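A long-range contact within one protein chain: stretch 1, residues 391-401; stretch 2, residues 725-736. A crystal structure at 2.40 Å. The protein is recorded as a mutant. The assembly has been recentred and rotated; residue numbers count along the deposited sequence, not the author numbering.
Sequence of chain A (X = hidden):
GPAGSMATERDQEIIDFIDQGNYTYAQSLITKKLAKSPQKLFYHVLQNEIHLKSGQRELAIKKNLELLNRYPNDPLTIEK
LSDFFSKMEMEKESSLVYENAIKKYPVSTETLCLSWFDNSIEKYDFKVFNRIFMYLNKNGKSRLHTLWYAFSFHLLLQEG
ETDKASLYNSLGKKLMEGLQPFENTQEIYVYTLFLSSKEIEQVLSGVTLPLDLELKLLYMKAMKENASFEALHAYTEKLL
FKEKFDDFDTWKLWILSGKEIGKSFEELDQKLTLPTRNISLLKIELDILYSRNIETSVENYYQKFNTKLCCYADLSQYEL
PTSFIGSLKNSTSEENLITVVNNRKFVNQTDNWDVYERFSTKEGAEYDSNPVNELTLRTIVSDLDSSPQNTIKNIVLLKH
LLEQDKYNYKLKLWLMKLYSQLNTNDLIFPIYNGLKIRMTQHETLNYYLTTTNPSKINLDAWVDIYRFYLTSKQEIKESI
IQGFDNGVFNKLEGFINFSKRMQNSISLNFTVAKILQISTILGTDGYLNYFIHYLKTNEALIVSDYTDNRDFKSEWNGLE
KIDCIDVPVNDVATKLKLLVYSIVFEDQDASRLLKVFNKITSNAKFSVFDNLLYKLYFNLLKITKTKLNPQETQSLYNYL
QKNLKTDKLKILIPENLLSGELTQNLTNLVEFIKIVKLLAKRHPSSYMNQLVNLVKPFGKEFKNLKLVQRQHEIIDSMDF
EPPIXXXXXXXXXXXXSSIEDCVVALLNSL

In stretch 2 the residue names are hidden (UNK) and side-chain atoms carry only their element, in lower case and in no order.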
ATOM      1  N   THR A 391      -2.563  29.819   0.713  1.00 51.65           N
ATOM      2  CA  THR A 391      -1.803  28.643   0.301  1.00 45.57           C
ATOM      3  C   THR A 391      -0.350  29.002   0.006  1.00 37.94           C
ATOM      4  O   THR A 391       0.577  28.297   0.422  1.00 29.79           O
ATOM      5  CB  THR A 391      -2.489  28.030  -0.919  1.00 40.18           C
ATOM      6  OG1 THR A 391      -3.749  27.491  -0.507  1.00 26.96           O
ATOM      7  CG2 THR A 391      -1.630  26.942  -1.565  1.00 43.25           C
ATOM      8  N   ILE A 392      -0.139  30.119  -0.690  1.00 42.00           N
ATOM      9  CA  ILE A 392       1.207  30.562  -1.018  1.00 42.14           C
ATOM     10  C   ILE A 392       1.947  31.000   0.238  1.00 44.43           C
ATOM     11  O   ILE A 392       3.128  30.673   0.426  1.00 37.55           O
ATOM     12  CB  ILE A 392       1.139  31.686  -2.066  1.00 46.15           C
ATOM     13  CG1 ILE A 392       0.697  31.127  -3.423  1.00 48.36           C
ATOM     14  CG2 ILE A 392       2.473  32.412  -2.174  1.00 38.98           C
ATOM     15  CD1 ILE A 392       0.464  32.206  -4.483  1.00 44.99           C
ATOM     16  N   LYS A 393       1.272  31.744   1.116  1.00 48.45           N
ATOM     17  CA  LYS A 393       1.895  32.145   2.374  1.00 49.41           C
ATOM     18  C   LYS A 393       2.395  30.924   3.136  1.00 45.61           C
ATOM     19  O   LYS A 393       3.548  30.881   3.592  1.00 31.07           O
ATOM     20  CB  LYS A 393       0.906  32.953   3.225  1.00 46.16           C
ATOM     21  CG  LYS A 393       1.406  33.224   4.656  1.00 51.16           C
ATOM     22  CD  LYS A 393       0.361  33.890   5.554  1.00 44.49           C
ATOM     23  CE  LYS A 393      -0.653  32.898   6.066  1.00 47.07           C
ATOM     24  NZ  LYS A 393      -1.617  33.507   6.991  1.00 53.49           N
ATOM     25  N   ASN A 394       1.554  29.897   3.243  1.00 45.61           N
ATOM     26  CA  ASN A 394       1.933  28.728   4.017  1.00 49.40           C
ATOM     27  C   ASN A 394       2.931  27.837   3.283  1.00 45.05           C
ATOM     28  O   ASN A 394       3.709  27.139   3.938  1.00 28.61           O
ATOM     29  CB  ASN A 394       0.671  27.978   4.440  1.00 43.29           C
ATOM     30  CG  ASN A 394      -0.016  28.656   5.635  1.00 39.97           C
ATOM     31  OD1 ASN A 394       0.584  28.830   6.684  1.00 29.89           O
ATOM     32  ND2 ASN A 394      -1.255  29.079   5.448  1.00 42.37           N
ATOM     33  N   ILE A 395       2.954  27.872   1.944  1.00 46.59           N
ATOM     34  CA  ILE A 395       4.076  27.283   1.206  1.00 43.48           C
ATOM     35  C   ILE A 395       5.400  27.914   1.648  1.00 45.71           C
ATOM     36  O   ILE A 395       6.406  27.220   1.855  1.00 33.99           O
ATOM     37  CB  ILE A 395       3.867  27.446  -0.312  1.00 36.93           C
ATOM     38  CG1 ILE A 395       2.859  26.421  -0.837  1.00 41.94           C
ATOM     39  CG2 ILE A 395       5.197  27.326  -1.044  1.00 36.87           C
ATOM     40  CD1 ILE A 395       2.475  26.620  -2.299  1.00 35.55           C
ATOM     41  N   VAL A 396       5.422  29.245   1.777  1.00 44.36           N
ATOM     42  CA  VAL A 396       6.628  29.946   2.216  1.00 46.72           C
ATOM     43  C   VAL A 396       7.029  29.509   3.621  1.00 43.50           C
ATOM     44  O   VAL A 396       8.217  29.353   3.929  1.00 36.20           O
ATOM     45  CB  VAL A 396       6.398  31.464   2.141  1.00 44.83           C
ATOM     46  CG1 VAL A 396       7.590  32.214   2.669  1.00 42.46           C
ATOM     47  CG2 VAL A 396       6.100  31.863   0.708  1.00 48.05           C
ATOM     48  N   LEU A 397       6.043  29.292   4.494  1.00 49.92           N
ATOM     49  CA  LEU A 397       6.358  28.908   5.865  1.00 50.33           C
ATOM     50  C   LEU A 397       6.871  27.470   5.931  1.00 44.61           C
ATOM     51  O   LEU A 397       7.859  27.192   6.621  1.00 30.63           O
ATOM     52  CB  LEU A 397       5.132  29.107   6.761  1.00 45.12           C
ATOM     53  CG  LEU A 397       4.625  30.553   6.913  1.00 45.73           C
ATOM     54  CD1 LEU A 397       3.246  30.646   7.596  1.00 39.26           C
ATOM     55  CD2 LEU A 397       5.635  31.402   7.677  1.00 49.99           C
ATOM     56  N   LEU A 398       6.233  26.552   5.197  1.00 49.84           N
ATOM     57  CA  LEU A 398       6.687  25.159   5.172  1.00 46.57           C
ATOM     58  C   LEU A 398       8.124  25.056   4.670  1.00 39.78           C
ATOM     59  O   LEU A 398       8.976  24.448   5.325  1.00 32.43           O
ATOM     60  CB  LEU A 398       5.745  24.313   4.308  1.00 39.25           C
ATOM     61  CG  LEU A 398       4.357  24.068   4.916  1.00 44.10           C
ATOM     62  CD1 LEU A 398       3.493  23.246   3.986  1.00 40.52           C
ATOM     63  CD2 LEU A 398       4.436  23.383   6.303  1.00 39.07           C
ATOM     64  N   LYS A 399       8.415  25.684   3.519  1.00 41.61           N
ATOM     65  CA  LYS A 399       9.780  25.710   2.988  1.00 39.35           C
ATOM     66  C   LYS A 399      10.759  26.293   4.000  1.00 39.55           C
ATOM     67  O   LYS A 399      11.890  25.813   4.126  1.00 37.49           O
ATOM     68  CB  LYS A 399       9.840  26.513   1.682  1.00 33.72           C
ATOM     69  CG  LYS A 399       9.020  25.921   0.552  1.00 41.76           C
ATOM     70  CD  LYS A 399       8.955  26.859  -0.633  1.00 43.27           C
ATOM     71  CE  LYS A 399      10.341  27.108  -1.212  1.00 47.63           C
ATOM     72  NZ  LYS A 399      10.302  28.238  -2.176  1.00 46.34           N
ATOM     73  N   HIS A 400      10.347  27.336   4.723  1.00 42.67           N
ATOM     74  CA  HIS A 400      11.260  27.950   5.681  1.00 46.59           C
ATOM     75  C   HIS A 400      11.588  26.994   6.815  1.00 41.20           C
ATOM     76  O   HIS A 400      12.755  26.840   7.187  1.00 32.77           O
ATOM     77  CB  HIS A 400      10.673  29.246   6.240  1.00 45.41           C
ATOM     78  CG  HIS A 400      11.578  29.920   7.215  1.00 49.06           C
ATOM     79  ND1 HIS A 400      11.454  29.764   8.580  1.00 54.67           N
ATOM     80  CD2 HIS A 400      12.658  30.710   7.025  1.00 51.36           C
ATOM     81  CE1 HIS A 400      12.407  30.445   9.189  1.00 49.12           C
ATOM     82  NE2 HIS A 400      13.150  31.028   8.267  1.00 53.77           N
ATOM     83  N   LEU A 401      10.564  26.340   7.365  1.00 51.37           N
ATOM     84  CA  LEU A 401      10.768  25.311   8.380  1.00 50.57           C
ATOM     85  C   LEU A 401      11.655  24.174   7.872  1.00 45.48           C
ATOM     86  O   LEU A 401      12.496  23.653   8.616  1.00 34.08           O
ATOM     87  CB  LEU A 401       9.409  24.775   8.837  1.00 43.04           C
ATOM     88  CG  LEU A 401       8.434  25.840   9.350  1.00 44.26           C
ATOM     89  CD1 LEU A 401       7.092  25.239   9.708  1.00 40.23           C
ATOM     90  CD2 LEU A 401       9.019  26.613  10.528  1.00 39.69           C
ATOM     91  N   UNK A 725       9.824  35.794  10.332  1.00 57.37           N
ATOM     92  CA  UNK A 725      10.668  36.457   9.349  1.00 49.57           C
ATOM     93  C   UNK A 725      11.016  35.481   8.237  1.00 59.67           C
ATOM     94  O   UNK A 725      11.674  34.461   8.474  1.00 59.99           O
ATOM     95  o   UNK A 725      12.368  38.136   9.260  1.00 49.51           O
ATOM     96  c   UNK A 725      11.929  37.009   9.991  1.00 41.57           C
ATOM     97  N   UNK A 726      10.570  35.800   7.022  1.00 62.26           N
ATOM     98  CA  UNK A 726      10.784  34.981   5.835  1.00 47.48           C
ATOM     99  C   UNK A 726      10.954  35.915   4.644  1.00 49.98           C
ATOM    100  O   UNK A 726      10.625  37.102   4.704  1.00 48.45           O
ATOM    101  c   UNK A 726       9.640  32.856   6.574  1.00 55.18           C
ATOM    102  c   UNK A 726       9.617  34.007   5.582  1.00 47.98           C
ATOM    103  c   UNK A 726       8.303  34.747   5.665  1.00 48.87           C
ATOM    104  N   UNK A 727      11.483  35.369   3.554  1.00 63.01           N
ATOM    105  CA  UNK A 727      11.497  36.036   2.260  1.00 64.52           C
ATOM    106  C   UNK A 727      10.384  35.445   1.406  1.00 56.59           C
ATOM    107  O   UNK A 727      10.408  34.252   1.080  1.00 50.98           O
ATOM    108  c   UNK A 727      12.843  35.879   1.561  1.00 71.80           C
ATOM    109  o   UNK A 727      12.754  37.827   0.168  1.00 52.78           O
ATOM    110  o   UNK A 727      13.024  35.858  -0.811  1.00 61.91           O
ATOM    111  c   UNK A 727      12.878  36.571   0.205  1.00 68.65           C
ATOM    112  N   UNK A 728       9.397  36.280   1.071  1.00 58.92           N
ATOM    113  CA  UNK A 728       8.334  35.876   0.154  1.00 56.44           C
ATOM    114  C   UNK A 728       8.842  35.877  -1.279  1.00 57.12           C
ATOM    115  O   UNK A 728       8.376  35.094  -2.118  1.00 41.45           O
ATOM    116  c   UNK A 728       6.537  35.724   2.506  1.00 61.45           C
ATOM    117  c   UNK A 728       7.127  36.819   0.305  1.00 59.37           C
ATOM    118  c   UNK A 728       6.786  37.013   1.780  1.00 59.37           C
ATOM    119  c   UNK A 728       5.927  36.258  -0.431  1.00 66.04           C
ATOM    120  N   UNK A 729       9.825  36.740  -1.560  1.00 63.36           N
ATOM    121  CA  UNK A 729      10.177  37.122  -2.923  1.00 61.11           C
ATOM    122  C   UNK A 729      10.623  35.924  -3.750  1.00 51.90           C
ATOM    123  O   UNK A 729      10.152  35.719  -4.873  1.00 44.89           O
ATOM    124  c   UNK A 729      11.281  38.188  -2.872  1.00 59.14           C
ATOM    125  o   UNK A 729      11.723  38.545  -4.165  1.00 65.36           O
ATOM    126  N   UNK A 730      11.549  35.130  -3.206  1.00 53.10           N
ATOM    127  CA  UNK A 730      12.109  34.005  -3.942  1.00 53.27           C
ATOM    128  C   UNK A 730      11.033  32.986  -4.304  1.00 51.04           C
ATOM    129  O   UNK A 730      11.096  32.366  -5.372  1.00 40.43           O
ATOM    130  c   UNK A 730      14.201  32.325  -5.185  1.00 91.47           C
ATOM    131  n   UNK A 730      13.806  31.399  -6.059  1.00 99.91           N
ATOM    132  o   UNK A 730      14.847  33.323  -5.519  1.00 92.69           O
ATOM    133  c   UNK A 730      13.793  32.108  -3.738  1.00 74.87           C
ATOM    134  c   UNK A 730      13.217  33.356  -3.113  1.00 57.54           C
ATOM    135  N   UNK A 731      10.035  32.814  -3.426  1.00 53.73           N
ATOM    136  CA  UNK A 731       8.959  31.860  -3.689  1.00 54.21           C
ATOM    137  C   UNK A 731       7.976  32.405  -4.724  1.00 54.22           C
ATOM    138  O   UNK A 731       7.516  31.662  -5.600  1.00 36.32           O
ATOM    139  o   UNK A 731       9.128  30.842  -1.486  1.00 39.47           O
ATOM    140  c   UNK A 731       7.056  30.601  -2.677  1.00 52.11           C
ATOM    141  c   UNK A 731       8.232  31.510  -2.386  1.00 49.48           C
ATOM    142  N   UNK A 732       7.652  33.705  -4.646  1.00 59.01           N
ATOM    143  CA  UNK A 732       6.793  34.316  -5.656  1.00 55.08           C
ATOM    144  C   UNK A 732       7.382  34.144  -7.043  1.00 52.55           C
ATOM    145  O   UNK A 732       6.662  33.821  -7.995  1.00 36.82           O
ATOM    146  c   UNK A 732       5.593  38.500  -5.111  1.00 72.05           C
ATOM    147  c   UNK A 732       6.570  35.798  -5.351  1.00 46.14           C
ATOM    148  c   UNK A 732       5.312  37.505  -3.993  1.00 61.37           C
ATOM    149  c   UNK A 732       5.333  36.069  -4.505  1.00 50.91           C
ATOM    150  n   UNK A 732       5.579  39.923  -4.622  1.00 81.83           N
ATOM    151  N   UNK A 733       8.700  34.325  -7.171  1.00 58.98           N
ATOM    152  CA  UNK A 733       9.332  34.197  -8.477  1.00 55.22           C
ATOM    153  C   UNK A 733       9.318  32.753  -8.960  1.00 47.44           C
ATOM    154  O   UNK A 733       9.027  32.487 -10.131  1.00 41.94           O
ATOM    155  c   UNK A 733      10.753  34.739  -8.414  1.00 62.26           C
ATOM    156  c   UNK A 733      11.409  35.017  -9.763  1.00 74.36           C
ATOM    157  c   UNK A 733      12.527  36.023  -9.574  1.00 73.17           C
ATOM    158  c   UNK A 733      10.382  35.530 -10.787  1.00 80.67           C
ATOM    159  N   UNK A 734       9.632  31.809  -8.070  1.00 51.61           N
ATOM    160  CA  UNK A 734       9.614  30.393  -8.432  1.00 53.49           C
ATOM    161  C   UNK A 734       8.200  29.938  -8.806  1.00 53.40           C
ATOM    162  O   UNK A 734       8.009  29.175  -9.762  1.00 39.77           O
ATOM    163  o   UNK A 734      11.277  26.884  -5.782  1.00 77.59           O
ATOM    164  o   UNK A 734       9.191  27.269  -5.171  1.00 77.31           O
ATOM    165  c   UNK A 734      10.181  29.572  -7.266  1.00 55.98           C
ATOM    166  c   UNK A 734      10.138  27.351  -6.000  1.00 80.85           C
ATOM    167  c   UNK A 734       9.894  28.067  -7.331  1.00 74.35           C
ATOM    168  N   UNK A 735       7.195  30.430  -8.081  1.00 51.91           N
ATOM    169  CA  UNK A 735       5.818  30.040  -8.354  1.00 49.13           C
ATOM    170  C   UNK A 735       5.330  30.651  -9.662  1.00 46.12           C
ATOM    171  O   UNK A 735       4.650  29.983 -10.452  1.00 35.47           O
ATOM    172  c   UNK A 735       4.928  30.421  -7.157  1.00 46.27           C
ATOM    173  c   UNK A 735       4.281  29.550  -4.827  1.00 43.65           C
ATOM    174  c   UNK A 735       5.226  29.449  -6.005  1.00 41.01           C
ATOM    175  c   UNK A 735       3.451  30.447  -7.546  1.00 39.94           C
ATOM    176  N   UNK A 736       5.695  31.920  -9.928  1.00 44.22           N
ATOM    177  CA  UNK A 736       5.320  32.547 -11.191  1.00 45.07           C
ATOM    178  C   UNK A 736       5.995  31.866 -12.374  1.00 48.24           C
ATOM    179  O   UNK A 736       5.358  31.647 -13.412  1.00 41.74           O
ATOM    180  c   UNK A 736       4.799  34.846 -10.189  1.00 51.32           C
ATOM    181  c   UNK A 736       6.076  37.003 -10.455  1.00 57.88           C
ATOM    182  n   UNK A 736       5.932  38.439 -10.893  1.00 58.41           N
ATOM    183  c   UNK A 736       4.733  36.317 -10.516  1.00 48.43           C
ATOM    184  c   UNK A 736       5.649  34.043 -11.181  1.00 45.58           C
TER

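Position 725 has one side-chain carbon followed by one oxygen. The CA-to-CB bond points away from stretch 1, and the backbone O lies 3.7 Å from NE2 of His400. A lone hydroxyl on CB makes this Ser725.

Position 726 has three carbons, forked at the first. One terminal methyl sits over a face of the His400 ring, 3.6 Å from His400 CG, and CB is 4.0 Å from Val396 CG1. A fork with two one-carbon arms is valine, Val726. The methyl over the ring is CG1, a CH-pi contact 3.9 Å from the centroid, and CG1 also reaches Leu397 CD2 at 4.4 Å.

Position 727 has two carbons, the second carrying two oxygens. Its backbone O lies 3.8 Å from Val396 CG1. The side chain turns back on its own stretch: one side-chain oxygen accepts from the backbone N of position 730 at 2.9 Å, a capping bond at the turn into the helix. That short carboxylate is Asp727, and the accepting oxygen is OD2.

Position 728 has four carbons, forked at the first, with one arm two carbons long. CA-to-CB points sideways, but the long arm comes nearer, and its end lies 3.7 Å from Val396 CG1. This is Ile728; the atom is CD1.

Position 729 has one carbon and one oxygen and is out of reach of stretch 1. It is Ser729.

Position 730 has three carbons, the third carrying one oxygen and one nitrogen. Its side chain makes no contact with stretch 1. This amide is Gln730; its backbone N donates to Asp727 OD2, the capping bond.

Position 731 has one carbon carrying one oxygen and one carbon. The oxygen is 2.9 Å from Lys399 NZ; the methyl is 3.7 Å from Val396 CG2. A hydroxyl and a methyl on CB give Thr731. OG1 accepts a hydrogen bond from Lys399, while CG2 faces Val396 and Ile395.

Position 732 has four carbons in a row ending in nitrogen. Its end leads away from stretch 1. This is Lys732.

Position 733 has four carbons, forked at the second. It is exposed and out of reach. This is Leu733.

Position 734 has three carbons, the third carrying two oxygens. One oxygen lies 3.3 Å from Lys399 NZ. The longer carboxylate is Glu734. OE2 forms a salt bridge with that amine, and its hydrogen bond is weak.

Position 735 has four carbons, forked at the first, with one two-carbon arm. The end of that arm lies 4.2 Å from Ile392 CG1 and 4.3 Å from Ile395 CD1. This is Ile735, and the atom is CD1.

Position 736 has four carbons in a row ending in nitrogen. It does not reach stretch 1. This is Lys736.

The two helices cross at 116°, with axes 10.1 Å apart at closest approach. Val396 is central: it meets Val726, Ile728 and Thr731. Ile392 and Ile395 extend the apolar packing to Ile735. Val726 CG1 lies over one face of the His400 ring, a CH-pi contact that adds to its packing on Val396. Lys399 adds the polar part, with one amine reaching both Thr731 and Glu734, about one helical turn apart.

Stretch 2, residues 725-736: SVDISQTKLEIK
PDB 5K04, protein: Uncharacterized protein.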